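Local coordinates for glycoprotein E (Human herpesvirus 1, PDB 2GIY), which binds the Fc part of host IgG as a heterodimer with gI and is required for spread of the virus from cell to cell in epithelia, at residues A[63-68]-A[143-148]; A[161-166]-A[171-176]. All coordinates share one frame; numbering follows the deposited sequence.

Contact 1: A[63-68]-A[143-148]; sequences MRIYES and SGLYLC
Leu145 meets Ile65 and Met63 through a single methyl, CD2, which serves as the hub of a small apolar cluster. Its closest partner is the methylene of isoleucine's longer branch, with Leu145 CD2 lying 3.8 Å from Ile65 CG1; the methyl that ends that branch follows at 4.0 Å, CD1 to CD2, as the two side chains run obliquely across one another. The leucine reaches this place because its CG stands trans to the backbone N (chi1 173°). Met63 also meets this methyl, with its CB rather than its sulfur, 4.0 Å from Leu145 CD2. In the C-terminal domain of the gE ectodomain, an immunoglobulin V domain, a small parallel sheet with strand 63-66 lies over strand 144-148 of the large mixed sheet. The two strands run nearly parallel, 21° apart, at an axis separation of 9.7 Å, a distance bridged by side chains and not by backbone bonds. Further along, Ile65 CD1 is 4.1 Å from Leu147 CD1, the two methyls passing while their side chains point opposite ways. All four residues are buried, and His161 and Ala173 of adjoining strands border the cluster, touching Ile65 and Leu145 respectively.

Contact 2: A[161-166]-A[171-176]; sequences HITIST and RNAVVE
The imidazole of His161 and the small side chains of Ala173 and Val175 supply the van der Waals part of this contact. The ring is approached obliquely by both aliphatic partners: Val175 CG2 sits 3.7 Å from His161 CE1, and Ala173 CB lies 4.1 Å from His161 CD2, so that each of the two carbons flanking NE2 meets a methyl. A chi1 of 64° places the ring beside both its backbone N and its carbonyl carbon, where it meets Ala173 and Val175. Strands 161-165 and 173-176 run roughly antiparallel, at 158°, with axes 9.0 Å apart, and belong to different sheets. Thr163 adds packing of its own, its OG1 being 3.7 Å from Ala173 CB and its CG2 3.9 Å from Arg171 O.

The polar part goes through water. One molecule donates to Arg171 O at 2.9 Å and is also hydrogen-bonded to Thr163 OG1 at 2.9 Å, joining a side chain on one strand to a carbonyl just ahead of the other. The guanidinium of Arg171 turns elsewhere, to Thr58 O and Ala168 O. With no direct polar bond between the segments, the apolar end probably depends on excluding water, whereas the other end uses one to satisfy a carbonyl and a hydroxyl.

Contact 1 and contact 2 have centres about 6 Å apart and form neighbouring parts of one interface between the same two sheets. Strands 144-152 and 155-165, consecutive in the chain, are antiparallel neighbours in the large mixed sheet, while strands 63-66 and 173-176 lie side by side in the small parallel one. Both segments of contact 1 come earlier in the chain than either segment of contact 2. Probable backbone hydrogen bonds, Tyr146 O to Ile162 N and Ile65 O to Glu176 N, join them within each layer, and Ile65 packs on His161 between the layers. The final strand is thereby tied to the core of a domain whose Fc-binding region includes both segments of contact 1 and segment 161-166, though not 171-176.

Contact 1: A[63-68]-A[143-148]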
# COMPACT_ATOMS: atom_id res chain seq x y z
N MET A 63 -12.06 10.46 -13.53
CA MET A 63 -12.84 9.60 -12.66
C MET A 63 -12.39 9.88 -11.24
O MET A 63 -11.22 10.15 -11.01
CB MET A 63 -12.59 8.13 -13.00
CG MET A 63 -13.22 7.68 -14.31
SD MET A 63 -15.02 7.82 -14.24
CE MET A 63 -15.39 6.61 -12.99
N ARG A 64 -13.32 9.84 -10.29
CA ARG A 64 -12.97 10.08 -8.91
C ARG A 64 -13.33 8.88 -8.05
O ARG A 64 -14.47 8.43 -8.05
CB ARG A 64 -13.68 11.34 -8.40
CG ARG A 64 -13.35 12.55 -9.25
CD ARG A 64 -13.67 13.85 -8.55
NE ARG A 64 -13.30 14.98 -9.39
CZ ARG A 64 -13.28 16.25 -8.97
NH1 ARG A 64 -13.61 16.54 -7.72
NH2 ARG A 64 -12.93 17.21 -9.81
N ILE A 65 -12.33 8.35 -7.35
CA ILE A 65 -12.52 7.19 -6.48
C ILE A 65 -12.70 7.68 -5.04
O ILE A 65 -11.81 8.32 -4.49
CB ILE A 65 -11.29 6.24 -6.56
CG1 ILE A 65 -11.12 5.71 -7.99
CG2 ILE A 65 -11.46 5.07 -5.59
CD1 ILE A 65 -9.80 5.00 -8.25
N TYR A 66 -13.86 7.40 -4.46
CA TYR A 66 -14.13 7.79 -3.08
C TYR A 66 -13.58 6.69 -2.17
O TYR A 66 -14.29 5.74 -1.84
CB TYR A 66 -15.65 7.93 -2.86
CG TYR A 66 -16.32 9.12 -3.54
CD1 TYR A 66 -15.62 9.96 -4.42
CD2 TYR A 66 -17.66 9.40 -3.31
CE1 TYR A 66 -16.26 11.05 -5.05
CE2 TYR A 66 -18.30 10.48 -3.92
CZ TYR A 66 -17.60 11.29 -4.79
OH TYR A 66 -18.26 12.34 -5.39
N GLU A 67 -12.32 6.82 -1.76
CA GLU A 67 -11.69 5.79 -0.93
C GLU A 67 -12.46 5.37 0.32
O GLU A 67 -12.62 4.17 0.57
CB GLU A 67 -10.28 6.23 -0.54
CG GLU A 67 -9.56 5.22 0.36
CD GLU A 67 -8.10 5.55 0.55
OE1 GLU A 67 -7.77 6.73 0.74
OE2 GLU A 67 -7.27 4.61 0.51
N SER A 68 -12.93 6.33 1.12
CA SER A 68 -13.66 6.00 2.34
C SER A 68 -14.91 5.19 2.03
O SER A 68 -15.32 4.34 2.82
CB SER A 68 -14.04 7.27 3.10
OG SER A 68 -14.93 8.07 2.34
N SER A 143 -12.75 -0.94 -22.08
CA SER A 143 -12.20 0.25 -21.45
C SER A 143 -12.99 0.68 -20.22
O SER A 143 -14.22 0.68 -20.23
CB SER A 143 -12.15 1.39 -22.46
OG SER A 143 -11.32 1.04 -23.57
N GLY A 144 -12.27 1.05 -19.16
CA GLY A 144 -12.94 1.50 -17.95
C GLY A 144 -12.00 1.56 -16.77
O GLY A 144 -10.79 1.37 -16.91
N LEU A 145 -12.56 1.85 -15.60
CA LEU A 145 -11.77 1.92 -14.39
C LEU A 145 -11.99 0.64 -13.60
O LEU A 145 -13.12 0.32 -13.21
CB LEU A 145 -12.19 3.13 -13.55
CG LEU A 145 -11.57 3.23 -12.15
CD1 LEU A 145 -10.05 3.30 -12.27
CD2 LEU A 145 -12.11 4.46 -11.43
N TYR A 146 -10.90 -0.09 -13.38
CA TYR A 146 -10.97 -1.35 -12.64
C TYR A 146 -10.33 -1.21 -11.26
O TYR A 146 -9.28 -0.60 -11.11
CB TYR A 146 -10.23 -2.46 -13.41
CG TYR A 146 -10.88 -2.85 -14.72
CD1 TYR A 146 -10.88 -1.98 -15.81
CD2 TYR A 146 -11.52 -4.08 -14.85
CE1 TYR A 146 -11.50 -2.33 -17.01
CE2 TYR A 146 -12.15 -4.44 -16.05
CZ TYR A 146 -12.13 -3.56 -17.12
OH TYR A 146 -12.73 -3.91 -18.31
N LEU A 147 -10.99 -1.80 -10.26
CA LEU A 147 -10.48 -1.79 -8.90
C LEU A 147 -10.35 -3.24 -8.44
O LEU A 147 -11.23 -4.07 -8.69
CB LEU A 147 -11.43 -1.05 -7.95
CG LEU A 147 -11.15 0.44 -7.69
CD1 LEU A 147 -11.34 1.24 -8.97
CD2 LEU A 147 -12.08 0.95 -6.59
N CYS A 148 -9.24 -3.54 -7.79
CA CYS A 148 -9.01 -4.87 -7.25
C CYS A 148 -9.04 -4.65 -5.75
O CYS A 148 -8.24 -3.87 -5.22
CB CYS A 148 -7.65 -5.41 -7.69
SG CYS A 148 -7.35 -7.10 -7.09

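Contact 2: A[161-166]-A[171-176]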
# COMPACT_ATOMS: atom_id res chain seq x y z
N HIS A 161 -6.21 0.42 -7.99
CA HIS A 161 -6.98 0.71 -9.18
C HIS A 161 -6.11 0.69 -10.43
O HIS A 161 -4.90 0.97 -10.38
CB HIS A 161 -7.67 2.08 -9.07
CG HIS A 161 -6.73 3.24 -8.97
ND1 HIS A 161 -6.02 3.54 -7.83
CD2 HIS A 161 -6.36 4.17 -9.89
CE1 HIS A 161 -5.27 4.61 -8.04
NE2 HIS A 161 -5.46 5.01 -9.29
N ILE A 162 -6.73 0.34 -11.55
CA ILE A 162 -6.06 0.29 -12.84
C ILE A 162 -7.01 0.81 -13.90
O ILE A 162 -8.11 0.27 -14.06
CB ILE A 162 -5.69 -1.15 -13.26
CG1 ILE A 162 -4.94 -1.87 -12.15
CG2 ILE A 162 -4.82 -1.10 -14.52
CD1 ILE A 162 -4.67 -3.33 -12.47
N THR A 163 -6.62 1.86 -14.61
CA THR A 163 -7.46 2.35 -15.69
C THR A 163 -6.98 1.57 -16.90
O THR A 163 -5.83 1.72 -17.35
CB THR A 163 -7.28 3.86 -15.93
OG1 THR A 163 -7.80 4.60 -14.81
CG2 THR A 163 -8.04 4.29 -17.18
N ILE A 164 -7.85 0.71 -17.41
CA ILE A 164 -7.53 -0.13 -18.55
C ILE A 164 -8.35 0.36 -19.73
O ILE A 164 -9.57 0.24 -19.73
CB ILE A 164 -7.90 -1.58 -18.25
CG1 ILE A 164 -7.19 -2.03 -16.98
CG2 ILE A 164 -7.52 -2.47 -19.44
CD1 ILE A 164 -7.54 -3.45 -16.53
N SER A 165 -7.68 0.92 -20.73
CA SER A 165 -8.44 1.42 -21.87
C SER A 165 -7.61 1.84 -23.07
O SER A 165 -6.38 1.78 -23.06
CB SER A 165 -9.27 2.62 -21.43
OG SER A 165 -8.44 3.65 -20.96
N THR A 166 -8.31 2.25 -24.12
CA THR A 166 -7.67 2.72 -25.33
C THR A 166 -7.30 4.17 -25.03
O THR A 166 -7.81 4.76 -24.08
CB THR A 166 -8.63 2.69 -26.53
OG1 THR A 166 -9.74 3.57 -26.29
CG2 THR A 166 -9.14 1.28 -26.76
N ARG A 171 -9.24 8.28 -19.30
CA ARG A 171 -9.52 9.42 -18.44
C ARG A 171 -8.76 9.18 -17.15
O ARG A 171 -8.83 8.09 -16.57
CB ARG A 171 -11.02 9.55 -18.15
CG ARG A 171 -11.87 9.82 -19.38
CD ARG A 171 -11.60 11.19 -20.00
NE ARG A 171 -12.52 11.44 -21.11
CZ ARG A 171 -12.39 10.93 -22.33
NH1 ARG A 171 -11.36 10.14 -22.61
NH2 ARG A 171 -13.29 11.20 -23.26
N ASN A 172 -8.03 10.19 -16.70
CA ASN A 172 -7.25 10.09 -15.48
C ASN A 172 -8.15 9.75 -14.29
O ASN A 172 -9.26 10.28 -14.18
CB ASN A 172 -6.54 11.41 -15.20
CG ASN A 172 -5.65 11.35 -13.98
OD1 ASN A 172 -5.24 10.15 -13.60
ND2 ASN A 172 -5.31 12.38 -13.40
N ALA A 173 -7.67 8.88 -13.41
CA ALA A 173 -8.41 8.51 -12.21
C ALA A 173 -7.73 9.17 -11.01
O ALA A 173 -6.52 9.07 -10.85
CB ALA A 173 -8.41 6.99 -12.04
N VAL A 174 -8.52 9.85 -10.19
CA VAL A 174 -7.98 10.52 -9.01
C VAL A 174 -8.61 9.94 -7.75
O VAL A 174 -9.83 9.74 -7.68
CB VAL A 174 -8.24 12.04 -9.05
CG1 VAL A 174 -7.55 12.65 -10.27
CG2 VAL A 174 -9.73 12.31 -9.10
N VAL A 175 -7.78 9.66 -6.76
CA VAL A 175 -8.27 9.11 -5.50
C VAL A 175 -8.64 10.24 -4.55
O VAL A 175 -7.78 11.03 -4.15
CB VAL A 175 -7.20 8.21 -4.83
CG1 VAL A 175 -7.78 7.57 -3.57
CG2 VAL A 175 -6.74 7.13 -5.80
N GLU A 176 -9.92 10.33 -4.21
CA GLU A 176 -10.40 11.35 -3.28
C GLU A 176 -10.25 10.76 -1.89
O GLU A 176 -10.94 9.81 -1.52
CB GLU A 176 -11.87 11.69 -3.55
CG GLU A 176 -12.12 12.42 -4.86
CD GLU A 176 -11.33 13.71 -4.97
OE1 GLU A 176 -11.33 14.49 -3.99
OE2 GLU A 176 -10.73 13.95 -6.04
O HOH W 1 -10.26 5.97 -15.31